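Local structure of enoyl-acyl carrier protein reductase (Uncultured bacterium, 6KIA) at residues 268-273 and 419-424; 284-289 and 412-417; 340-345 and 384-389. The protein probably catalyses the NADH-dependent reduction of enoyl-acyl carrier protein, a step of fatty acid synthesis, and is linked to resistance to triclosan. All blocks are in the same frame, centred on the assembly; numbering follows the deposited sequence.

Contact 1: residues 268-273 and 419-424; sequences RLERIA and GPVLWL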
loop_
_atom_site.group_PDB
_atom_site.type_symbol
_atom_site.label_atom_id
_atom_site.label_comp_id
_atom_site.label_asym_id
_atom_site.label_seq_id
_atom_site.Cartn_x
_atom_site.Cartn_y
_atom_site.Cartn_z
ATOM N N ARG A 268 -7.077 -11.332 0.833
ATOM C CA ARG A 268 -6.422 -12.417 1.552
ATOM C C ARG A 268 -5.667 -11.872 2.775
ATOM O O ARG A 268 -5.667 -12.477 3.848
ATOM C CB ARG A 268 -5.461 -13.164 0.633
ATOM C CG ARG A 268 -4.829 -14.384 1.271
ATOM C CD ARG A 268 -3.948 -15.135 0.280
ATOM N NE ARG A 268 -3.420 -16.352 0.884
ATOM C CZ ARG A 268 -4.062 -17.519 0.905
ATOM N NH1 ARG A 268 -5.244 -17.651 0.314
ATOM N NH2 ARG A 268 -3.505 -18.559 1.498
ATOM N N LEU A 269 -5.071 -10.697 2.611
ATOM C CA LEU A 269 -4.425 -9.991 3.720
ATOM C C LEU A 269 -5.412 -9.726 4.859
ATOM O O LEU A 269 -5.113 -9.983 6.042
ATOM C CB LEU A 269 -3.830 -8.671 3.217
ATOM C CG LEU A 269 -3.169 -7.749 4.245
ATOM C CD1 LEU A 269 -1.838 -8.352 4.707
ATOM C CD2 LEU A 269 -2.980 -6.348 3.652
ATOM N N GLU A 270 -6.587 -9.224 4.498
ATOM C CA GLU A 270 -7.656 -9.023 5.479
ATOM C C GLU A 270 -8.006 -10.325 6.202
ATOM O O GLU A 270 -8.130 -10.352 7.431
ATOM C CB GLU A 270 -8.898 -8.458 4.806
ATOM C CG GLU A 270 -8.713 -7.044 4.313
ATOM C CD GLU A 270 -9.854 -6.580 3.447
ATOM O OE1 GLU A 270 -10.634 -7.439 2.974
ATOM O OE2 GLU A 270 -9.948 -5.366 3.212
ATOM N N ARG A 271 -8.169 -11.405 5.435
ATOM C CA ARG A 271 -8.506 -12.690 6.060
ATOM C C ARG A 271 -7.426 -13.177 7.038
ATOM O O ARG A 271 -7.740 -13.742 8.086
ATOM C CB ARG A 271 -8.767 -13.760 5.003
ATOM C CG ARG A 271 -10.044 -13.523 4.225
ATOM C CD ARG A 271 -10.465 -14.735 3.383
ATOM N NE ARG A 271 -9.437 -15.237 2.470
ATOM C CZ ARG A 271 -9.229 -14.776 1.240
ATOM N NH1 ARG A 271 -9.969 -13.780 0.767
ATOM N NH2 ARG A 271 -8.279 -15.314 0.491
ATOM N N ILE A 272 -6.158 -12.963 6.697
ATOM C CA ILE A 272 -5.067 -13.307 7.611
ATOM C C ILE A 272 -5.209 -12.534 8.930
ATOM O O ILE A 272 -5.094 -13.115 10.032
ATOM C CB ILE A 272 -3.689 -13.032 6.958
ATOM C CG1 ILE A 272 -3.428 -14.036 5.834
ATOM C CG2 ILE A 272 -2.559 -13.107 7.999
ATOM C CD1 ILE A 272 -2.330 -13.613 4.869
ATOM N N ALA A 273 -5.507 -11.238 8.831
ATOM C CA ALA A 273 -5.730 -10.431 10.044
ATOM C C ALA A 273 -6.905 -10.950 10.869
ATOM O O ALA A 273 -6.832 -11.017 12.099
ATOM C CB ALA A 273 -5.962 -8.960 9.690
ATOM N N GLY A 419 -10.646 -3.474 15.758
ATOM C CA GLY A 419 -10.858 -4.718 15.047
ATOM C C GLY A 419 -9.737 -5.073 14.094
ATOM O O GLY A 419 -8.786 -4.318 13.944
ATOM N N PRO A 420 -9.858 -6.224 13.434
ATOM C CA PRO A 420 -8.796 -6.708 12.547
ATOM C C PRO A 420 -8.702 -5.958 11.207
ATOM O O PRO A 420 -7.666 -6.062 10.550
ATOM C CB PRO A 420 -9.183 -8.175 12.319
ATOM C CG PRO A 420 -10.656 -8.218 12.524
ATOM C CD PRO A 420 -10.953 -7.204 13.586
ATOM N N VAL A 421 -9.780 -5.303 10.785
ATOM C CA VAL A 421 -9.818 -4.593 9.504
ATOM C C VAL A 421 -10.583 -3.289 9.666
ATOM O O VAL A 421 -11.753 -3.289 10.080
ATOM C CB VAL A 421 -10.484 -5.438 8.381
ATOM C CG1 VAL A 421 -10.361 -4.706 7.052
ATOM C CG2 VAL A 421 -9.884 -6.848 8.282
ATOM N N LEU A 422 -9.918 -2.171 9.377
ATOM C CA LEU A 422 -10.496 -0.856 9.574
ATOM C C LEU A 422 -10.213 0.038 8.378
ATOM O O LEU A 422 -9.076 0.102 7.904
ATOM C CB LEU A 422 -9.942 -0.196 10.838
ATOM C CG LEU A 422 -10.224 -0.920 12.157
ATOM C CD1 LEU A 422 -9.447 -0.263 13.300
ATOM C CD2 LEU A 422 -11.733 -0.876 12.405
ATOM N N TRP A 423 -11.238 0.726 7.906
ATOM C CA TRP A 423 -11.052 1.706 6.837
ATOM C C TRP A 423 -10.741 3.089 7.411
ATOM O O TRP A 423 -11.459 3.589 8.299
ATOM C CB TRP A 423 -12.299 1.791 5.947
ATOM C CG TRP A 423 -12.386 0.875 4.762
ATOM C CD1 TRP A 423 -12.267 1.228 3.442
ATOM C CD2 TRP A 423 -12.667 -0.535 4.771
ATOM N NE1 TRP A 423 -12.475 0.141 2.641
ATOM C CE2 TRP A 423 -12.694 -0.965 3.422
ATOM C CE3 TRP A 423 -12.880 -1.475 5.781
ATOM C CZ2 TRP A 423 -12.938 -2.293 3.063
ATOM C CZ3 TRP A 423 -13.137 -2.806 5.413
ATOM C CH2 TRP A 423 -13.158 -3.198 4.075
ATOM N N LEU A 424 -9.696 3.719 6.868
ATOM C CA LEU A 424 -9.397 5.121 7.127
ATOM C C LEU A 424 -9.804 5.893 5.879
ATOM O O LEU A 424 -9.056 5.925 4.903
ATOM C CB LEU A 424 -7.902 5.313 7.421
ATOM C CG LEU A 424 -7.340 4.415 8.534
ATOM C CD1 LEU A 424 -5.870 4.725 8.755
ATOM C CD2 LEU A 424 -8.132 4.657 9.825
#

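Contact 2: residues 284-289 and 412-417; sequences TVYNCP and HESSNP. With NAI (1,4-dihydronicotinamide adenine dinucleotide), chain D.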
loop_
_atom_site.group_PDB
_atom_site.type_symbol
_atom_site.label_atom_id
_atom_site.label_comp_id
_atom_site.label_asym_id
_atom_site.label_seq_id
_atom_site.Cartn_x
_atom_site.Cartn_y
_atom_site.Cartn_z
ATOM N N THR A 284 -4.113 -5.700 12.686
ATOM C CA THR A 284 -5.109 -4.863 12.052
ATOM C C THR A 284 -4.625 -4.418 10.666
ATOM O O THR A 284 -3.517 -3.883 10.518
ATOM C CB THR A 284 -5.441 -3.625 12.920
ATOM O OG1 THR A 284 -5.945 -4.051 14.207
ATOM C CG2 THR A 284 -6.485 -2.723 12.233
ATOM N N VAL A 285 -5.463 -4.645 9.664
ATOM C CA VAL A 285 -5.254 -4.070 8.339
ATOM C C VAL A 285 -5.965 -2.743 8.273
ATOM O O VAL A 285 -7.162 -2.656 8.557
ATOM C CB VAL A 285 -5.799 -4.976 7.214
ATOM C CG1 VAL A 285 -5.725 -4.257 5.861
ATOM C CG2 VAL A 285 -5.039 -6.305 7.186
ATOM N N TYR A 286 -5.229 -1.701 7.912
ATOM C CA TYR A 286 -5.826 -0.382 7.755
ATOM C C TYR A 286 -6.013 -0.126 6.291
ATOM O O TYR A 286 -5.037 0.043 5.565
ATOM C CB TYR A 286 -4.944 0.702 8.404
ATOM C CG TYR A 286 -4.862 0.578 9.914
ATOM C CD1 TYR A 286 -3.882 -0.221 10.520
ATOM C CD2 TYR A 286 -5.778 1.217 10.718
ATOM C CE1 TYR A 286 -3.825 -0.337 11.898
ATOM C CE2 TYR A 286 -5.729 1.107 12.100
ATOM C CZ TYR A 286 -4.763 0.347 12.676
ATOM O OH TYR A 286 -4.743 0.262 14.061
ATOM N N ASN A 287 -7.269 -0.132 5.852
ATOM C CA ASN A 287 -7.577 0.136 4.441
ATOM C C ASN A 287 -7.537 1.633 4.181
ATOM O O ASN A 287 -8.413 2.397 4.629
ATOM C CB ASN A 287 -8.921 -0.470 4.048
ATOM C CG ASN A 287 -8.827 -1.964 3.812
ATOM O OD1 ASN A 287 -7.827 -2.462 3.255
ATOM N ND2 ASN A 287 -9.848 -2.706 4.257
ATOM N N CYS A 288 -6.471 2.057 3.515
ATOM C CA CYS A 288 -6.140 3.486 3.388
ATOM C C CYS A 288 -6.509 4.075 2.038
ATOM O O CYS A 288 -6.702 3.329 1.079
ATOM C CB CYS A 288 -4.640 3.685 3.642
ATOM S SG CYS A 288 -4.148 3.362 5.383
ATOM N N PRO A 289 -6.577 5.411 1.938
ATOM C CA PRO A 289 -6.967 6.016 0.647
ATOM C C PRO A 289 -5.986 5.863 -0.506
ATOM O O PRO A 289 -4.801 5.613 -0.327
ATOM C CB PRO A 289 -7.073 7.507 0.985
ATOM C CG PRO A 289 -7.340 7.553 2.422
ATOM C CD PRO A 289 -6.506 6.430 3.000
ATOM N N HIS A 412 -2.047 5.551 16.862
ATOM C CA HIS A 412 -2.871 5.584 18.070
ATOM C C HIS A 412 -3.937 4.482 18.096
ATOM O O HIS A 412 -4.191 3.896 19.151
ATOM C CB HIS A 412 -3.509 6.972 18.248
ATOM C CG HIS A 412 -2.529 8.041 18.622
ATOM N ND1 HIS A 412 -1.751 7.968 19.759
ATOM C CD2 HIS A 412 -2.227 9.226 18.035
ATOM C CE1 HIS A 412 -1.003 9.055 19.850
ATOM N NE2 HIS A 412 -1.266 9.828 18.813
ATOM N N GLU A 413 -4.559 4.175 16.955
ATOM C CA GLU A 413 -5.521 3.095 16.944
ATOM C C GLU A 413 -4.846 1.776 17.336
ATOM O O GLU A 413 -5.457 0.928 17.987
ATOM C CB GLU A 413 -6.178 2.965 15.571
ATOM C CG GLU A 413 -7.345 1.972 15.515
ATOM C CD GLU A 413 -8.526 2.386 16.397
ATOM O OE1 GLU A 413 -8.623 3.569 16.801
ATOM O OE2 GLU A 413 -9.381 1.523 16.657
ATOM N N SER A 414 -3.592 1.590 16.938
ATOM C CA SER A 414 -2.930 0.328 17.278
ATOM C C SER A 414 -2.674 0.174 18.769
ATOM O O SER A 414 -2.483 -0.934 19.228
ATOM C CB SER A 414 -1.630 0.148 16.510
ATOM O OG SER A 414 -1.868 0.062 15.108
ATOM N N SER A 415 -2.689 1.246 19.543
ATOM C CA SER A 415 -2.574 1.032 20.980
ATOM C C SER A 415 -3.798 0.302 21.515
ATOM O O SER A 415 -3.692 -0.475 22.459
ATOM C CB SER A 415 -2.358 2.336 21.751
ATOM O OG SER A 415 -1.016 2.783 21.632
ATOM N N ASN A 416 -4.958 0.557 20.928
ATOM C CA ASN A 416 -6.196 -0.111 21.339
ATOM C C ASN A 416 -7.144 -0.295 20.165
ATOM O O ASN A 416 -8.120 0.440 20.022
ATOM C CB ASN A 416 -6.899 0.693 22.436
ATOM C CG ASN A 416 -8.120 -0.020 22.988
ATOM O OD1 ASN A 416 -8.170 -1.249 23.027
ATOM N ND2 ASN A 416 -9.114 0.754 23.418
ATOM N N PRO A 417 -6.834 -1.259 19.294
ATOM C CA PRO A 417 -7.555 -1.362 18.017
ATOM C C PRO A 417 -8.988 -1.892 18.117
ATOM O O PRO A 417 -9.246 -2.828 18.877
ATOM C CB PRO A 417 -6.682 -2.324 17.210
ATOM C CG PRO A 417 -5.951 -3.153 18.248
ATOM C CD PRO A 417 -5.704 -2.198 19.393
HETATM P PA NAI D . 6.097 1.971 -1.651
HETATM O O1A NAI D . 6.783 3.080 -0.914
HETATM O O2A NAI D . 6.663 1.593 -3.006
HETATM O O5B NAI D . 6.048 0.721 -0.670
HETATM C C5B NAI D . 6.078 -0.589 -1.200
HETATM C C4B NAI D . 6.506 -1.464 0.017
HETATM O O4B NAI D . 6.414 -2.929 -0.486
HETATM C C3B NAI D . 7.718 -1.255 0.386
HETATM O O3B NAI D . 7.871 -1.286 1.864
HETATM C C2B NAI D . 8.588 -2.480 -0.305
HETATM O O2B NAI D . 9.879 -2.620 0.396
HETATM C C1B NAI D . 7.808 -3.498 -0.197
HETATM N N9A NAI D . 7.998 -4.452 -1.310
HETATM C C8A NAI D . 7.778 -4.413 -2.635
HETATM N N7A NAI D . 8.152 -5.582 -3.151
HETATM C C5A NAI D . 8.600 -6.358 -2.136
HETATM C C6A NAI D . 9.095 -7.651 -2.198
HETATM N N6A NAI D . 9.299 -8.582 -3.273
HETATM N N1A NAI D . 9.493 -8.234 -1.055
HETATM C C2A NAI D . 9.416 -7.552 0.131
HETATM N N3A NAI D . 8.918 -6.260 0.190
HETATM C C4A NAI D . 8.514 -5.672 -0.978
HETATM O O3 NAI D . 4.508 2.334 -1.933
HETATM P PN NAI D . 3.266 2.376 -0.905
HETATM O O1N NAI D . 3.549 3.323 0.220
HETATM O O2N NAI D . 2.100 2.798 -1.786
HETATM O O5D NAI D . 3.057 0.893 -0.356
HETATM C C5D NAI D . 3.059 0.610 1.033
HETATM C C4D NAI D . 1.742 -0.129 1.362
HETATM O O4D NAI D . 0.741 0.721 1.240
HETATM C C3D NAI D . 1.471 -1.231 0.340
HETATM O O3D NAI D . 1.112 -2.427 0.945
HETATM C C2D NAI D . 0.252 -0.654 -0.414
HETATM O O2D NAI D . -0.457 -1.748 -1.096
HETATM C C1D NAI D . -0.436 -0.048 0.518
HETATM N N1N NAI D . -1.394 0.930 0.002
HETATM C C2N NAI D . -1.064 1.814 -1.003
HETATM C C3N NAI D . -2.034 2.691 -1.505
HETATM C C7N NAI D . -1.692 3.709 -2.593
HETATM O O7N NAI D . -2.580 4.247 -3.248
HETATM N N7N NAI D . -0.329 4.029 -2.826
HETATM C C4N NAI D . -3.327 2.711 -1.001
HETATM C C5N NAI D . -3.636 1.844 0.054
HETATM C C6N NAI D . -2.669 0.959 0.542
#

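Contact 3: residues 340-345 and 384-389; sequences ESLLQK and TKMHKS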
loop_
_atom_site.group_PDB
_atom_site.type_symbol
_atom_site.label_atom_id
_atom_site.label_comp_id
_atom_site.label_asym_id
_atom_site.label_seq_id
_atom_site.Cartn_x
_atom_site.Cartn_y
_atom_site.Cartn_z
ATOM N N GLU A 340 -11.829 25.274 -8.064
ATOM C CA GLU A 340 -13.252 24.950 -8.202
ATOM C C GLU A 340 -13.578 24.128 -9.447
ATOM O O GLU A 340 -14.357 23.185 -9.338
ATOM C CB GLU A 340 -14.145 26.201 -8.144
ATOM C CG GLU A 340 -14.257 26.852 -6.762
ATOM C CD GLU A 340 -13.047 27.664 -6.351
ATOM O OE1 GLU A 340 -12.142 27.887 -7.181
ATOM O OE2 GLU A 340 -13.008 28.098 -5.172
ATOM N N SER A 341 -13.091 24.548 -10.619
ATOM C CA SER A 341 -13.318 23.805 -11.870
ATOM C C SER A 341 -12.799 22.378 -11.787
ATOM O O SER A 341 -13.451 21.431 -12.281
ATOM C CB SER A 341 -12.665 24.512 -13.060
ATOM O OG SER A 341 -13.381 25.689 -13.374
ATOM N N LEU A 342 -11.611 22.240 -11.196
ATOM C CA LEU A 342 -11.004 20.918 -11.019
ATOM C C LEU A 342 -11.957 20.045 -10.196
ATOM O O LEU A 342 -12.331 18.921 -10.586
ATOM C CB LEU A 342 -9.638 21.045 -10.328
ATOM C CG LEU A 342 -8.740 19.790 -10.247
ATOM C CD1 LEU A 342 -7.274 20.187 -10.016
ATOM C CD2 LEU A 342 -9.186 18.818 -9.179
ATOM N N LEU A 343 -12.355 20.564 -9.037
ATOM C CA LEU A 343 -13.196 19.783 -8.154
ATOM C C LEU A 343 -14.556 19.464 -8.767
ATOM O O LEU A 343 -15.118 18.392 -8.507
ATOM C CB LEU A 343 -13.364 20.499 -6.826
ATOM C CG LEU A 343 -12.103 20.495 -5.951
ATOM C CD1 LEU A 343 -12.306 21.376 -4.735
ATOM C CD2 LEU A 343 -11.747 19.057 -5.505
ATOM N N GLN A 344 -15.079 20.395 -9.567
ATOM C CA GLN A 344 -16.361 20.168 -10.220
ATOM C C GLN A 344 -16.223 19.079 -11.280
ATOM O O GLN A 344 -17.127 18.261 -11.484
ATOM C CB GLN A 344 -16.877 21.479 -10.832
ATOM C CG GLN A 344 -18.265 21.346 -11.460
ATOM C CD GLN A 344 -19.320 20.962 -10.428
ATOM O OE1 GLN A 344 -19.459 21.622 -9.394
ATOM N NE2 GLN A 344 -20.042 19.876 -10.688
ATOM N N LYS A 345 -15.067 19.006 -11.921
ATOM C CA LYS A 345 -14.869 17.975 -12.910
ATOM C C LYS A 345 -14.805 16.599 -12.234
ATOM O O LYS A 345 -15.293 15.583 -12.776
ATOM C CB LYS A 345 -13.586 18.268 -13.698
ATOM C CG LYS A 345 -13.158 17.196 -14.668
ATOM C CD LYS A 345 -11.997 17.716 -15.508
ATOM C CE LYS A 345 -12.399 18.966 -16.305
ATOM N NZ LYS A 345 -13.377 18.745 -17.415
ATOM N N THR A 384 -4.247 16.902 -15.107
ATOM C CA THR A 384 -2.812 17.150 -15.154
ATOM C C THR A 384 -2.449 18.335 -16.055
ATOM O O THR A 384 -1.566 19.138 -15.714
ATOM C CB THR A 384 -2.066 15.900 -15.614
ATOM O OG1 THR A 384 -2.270 14.885 -14.628
ATOM C CG2 THR A 384 -0.575 16.188 -15.744
ATOM N N LYS A 385 -3.169 18.504 -17.159
ATOM C CA LYS A 385 -2.845 19.620 -18.038
ATOM C C LYS A 385 -3.326 20.954 -17.482
ATOM O O LYS A 385 -2.914 22.016 -17.987
ATOM C CB LYS A 385 -3.452 19.426 -19.430
ATOM C CG LYS A 385 -2.957 18.219 -20.212
ATOM C CD LYS A 385 -3.651 18.185 -21.573
ATOM C CE LYS A 385 -3.701 16.787 -22.168
ATOM N NZ LYS A 385 -2.685 15.884 -21.574
ATOM N N MET A 386 -4.119 20.919 -16.404
ATOM C CA MET A 386 -4.441 22.175 -15.703
ATOM C C MET A 386 -3.286 22.790 -14.900
ATOM O O MET A 386 -3.401 23.918 -14.411
ATOM C CB MET A 386 -5.606 21.964 -14.740
ATOM C CG MET A 386 -6.923 21.641 -15.411
ATOM S SD MET A 386 -8.108 21.205 -14.145
ATOM C CE MET A 386 -9.532 20.793 -15.150
ATOM N N HIS A 387 -2.180 22.060 -14.767
ATOM C CA HIS A 387 -1.096 22.465 -13.878
ATOM C C HIS A 387 -0.026 23.309 -14.555
ATOM O O HIS A 387 0.262 23.120 -15.745
ATOM C CB HIS A 387 -0.442 21.223 -13.263
ATOM C CG HIS A 387 -1.289 20.546 -12.233
ATOM N ND1 HIS A 387 -2.416 19.822 -12.553
ATOM C CD2 HIS A 387 -1.173 20.486 -10.885
ATOM C CE1 HIS A 387 -2.959 19.342 -11.445
ATOM N NE2 HIS A 387 -2.232 19.745 -10.417
ATOM N N LYS A 388 0.558 24.237 -13.796
ATOM C CA LYS A 388 1.681 25.034 -14.285
ATOM C C LYS A 388 2.790 24.108 -14.746
ATOM O O LYS A 388 3.371 24.290 -15.815
ATOM C CB LYS A 388 2.214 25.978 -13.201
ATOM C CG LYS A 388 1.270 27.088 -12.801
ATOM C CD LYS A 388 1.932 28.056 -11.828
ATOM C CE LYS A 388 0.947 29.134 -11.382
ATOM N NZ LYS A 388 1.377 29.853 -10.144
ATOM N N SER A 389 3.059 23.096 -13.925
ATOM C CA SER A 389 4.123 22.139 -14.161
ATOM C C SER A 389 3.694 20.732 -13.755
ATOM O O SER A 389 3.132 20.535 -12.676
ATOM C CB SER A 389 5.379 22.522 -13.392
ATOM O OG SER A 389 6.340 21.494 -13.535
#

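Contact 1: residues 268-273 and 419-424
Between 268-273 and 419-424 the closest contact is Ala273 on Pro420, at the start of strand 421-423, where each CB meets the other residue's carbonyl oxygen. Ala273 CB lies 3.5 Å from Pro420 O and 4.2 Å from Pro420 CB, while the proline's CB in turn rests 3.7 Å from Ala273 O. With no longer side chain between them, the CA atoms of Ala273 and Pro420 come within 5.4 Å. One turn back, Glu270 and Val421 cross at about a right angle. Val421 sets both methyls along the side chain of Glu270: CG2 reaches Glu270 CB at 4.0 Å, and CG1, anti to the backbone N (chi1 -174°), lies along the CG-to-carboxylate end. These contacts belong to a Rossmann-like architecture, in which helix 263-278 leads into strand 283-287 and packs on the mixed sheet, where this strand pairs in parallel with 421-423. Toward Trp423 the fit is looser. Trp423 buries little surface here, its one approach being CH2 at 4.0 Å from Glu270 OE2, with carboxylate and indole planes 56° apart. What fixes the carboxylate lies outside both segments: OE2 accepts hydrogen bonds from His242 ND1 and Asn287 ND2, and the indole NE1 is bonded to His242 O. On the far side of the helix, Arg271 directs its CB away from the strand and is exposed to solvent.

Contact 2: residues 284-289 and 412-417
Tyr286 reaches out of strand 283-287 so that its phenol end meets the C-terminal end of helix 394-413. The hydroxyl OH lies 3.4 Å from Glu413 CB and 3.1 Å from Ser414 OG. Glu413 CG comes to the edge of the ring, near its plane, 3.9 Å from Tyr286 CE2, whereas its carboxylate is turned 81° to the ring. Glu413 manages this by running CG anti to the backbone N (chi1 -172°) and then bending at chi2, which carries the acid away from the tyrosine. A second, smaller touch is Thr284 OG1 against Pro417 CB at 3.5 Å.

The next shell shows what holds these groups. Thr284 CG2 sits 3.5 Å above one face of the Tyr286 ring, toward its rim, backing the tyrosine from within its own strand. Glu413 OE2 accepts a hydrogen bond from Ala418 N, Ser414 OG is bonded to Met410 O, and Thr284 OG1 to Gly419 O. A type I beta turn from Glu413 to Asn416 then swings the chain round to Pro417.

Past the strand's C-terminal end, Cys288 and Pro289 belong to the NADH pocket, as in Rossmann-type dinucleotide-binding folds: Pro289 O is 3.3 Å from C4N of the bound NADH, the nicotinamide carbon that carries the transferable hydride. Strand 283-287 runs parallel between 234-240 and 421-423, with Trp277 of helix 263-278 against Thr284 and Pro417, and Met410 of helix 394-413 against Tyr286 and Cys288.

Contact 3: residues 340-345 and 384-389
Met386, at the end of helix 370-385, has the most surface buried here, and its thioether meets helix 339-351 at two places. The sulfur SD lies 4.1 Å from Leu342 CB and 4.2 Å from Leu342 CG. The terminal methyl continues past the leucine to the next turn, where Met386 CE stands 3.6 Å from Lys345 CE and 4.0 Å from Lys345 CD. An extended chain beyond CG (chi2 172°) gives Met386 this span, and it crosses both partners obliquely.

Leu342 offers the base of its side chain to the sulfur and also packs on Ile383 and Phe307. Lys345 contributes its outer methylenes, CD and CE. Bends at chi3 and chi4 (-60° and -69°) turn them against the methionine methyl, while NZ forms a salt bridge with Glu382, on helix 370-385 itself.

The two segments meet by apolar packing with no hydrogen bond between them, while the helices also share the Lys345-Glu382 salt bridge. Apolar contact through a thioether imposes little directional demand, so it is the ion pair with Glu382 that would anchor the lysine's charged end beside the methionine.

In the fold
Contacts 1 and 2 adjoin, their centres 9 Å apart, because they meet the same mixed sheet through its neighbouring strands 421-423 and 283-287; Leu422 O to Asn287 N, at 2.7 Å, is a probable hydrogen bond between them. Chain order runs 268-273, 284-289, 340-345, 384-389, 412-417, 419-424, so each contact encloses the next in sequence, with contact 3 innermost. Contact 3 is spatially remote: its centre lies 35 Å from that of contact 1 and 33 Å from that of contact 2. The chain thus leaves the sheet beside the cofactor, builds a helical region, and returns through helix 394-413 to add strand 421-423.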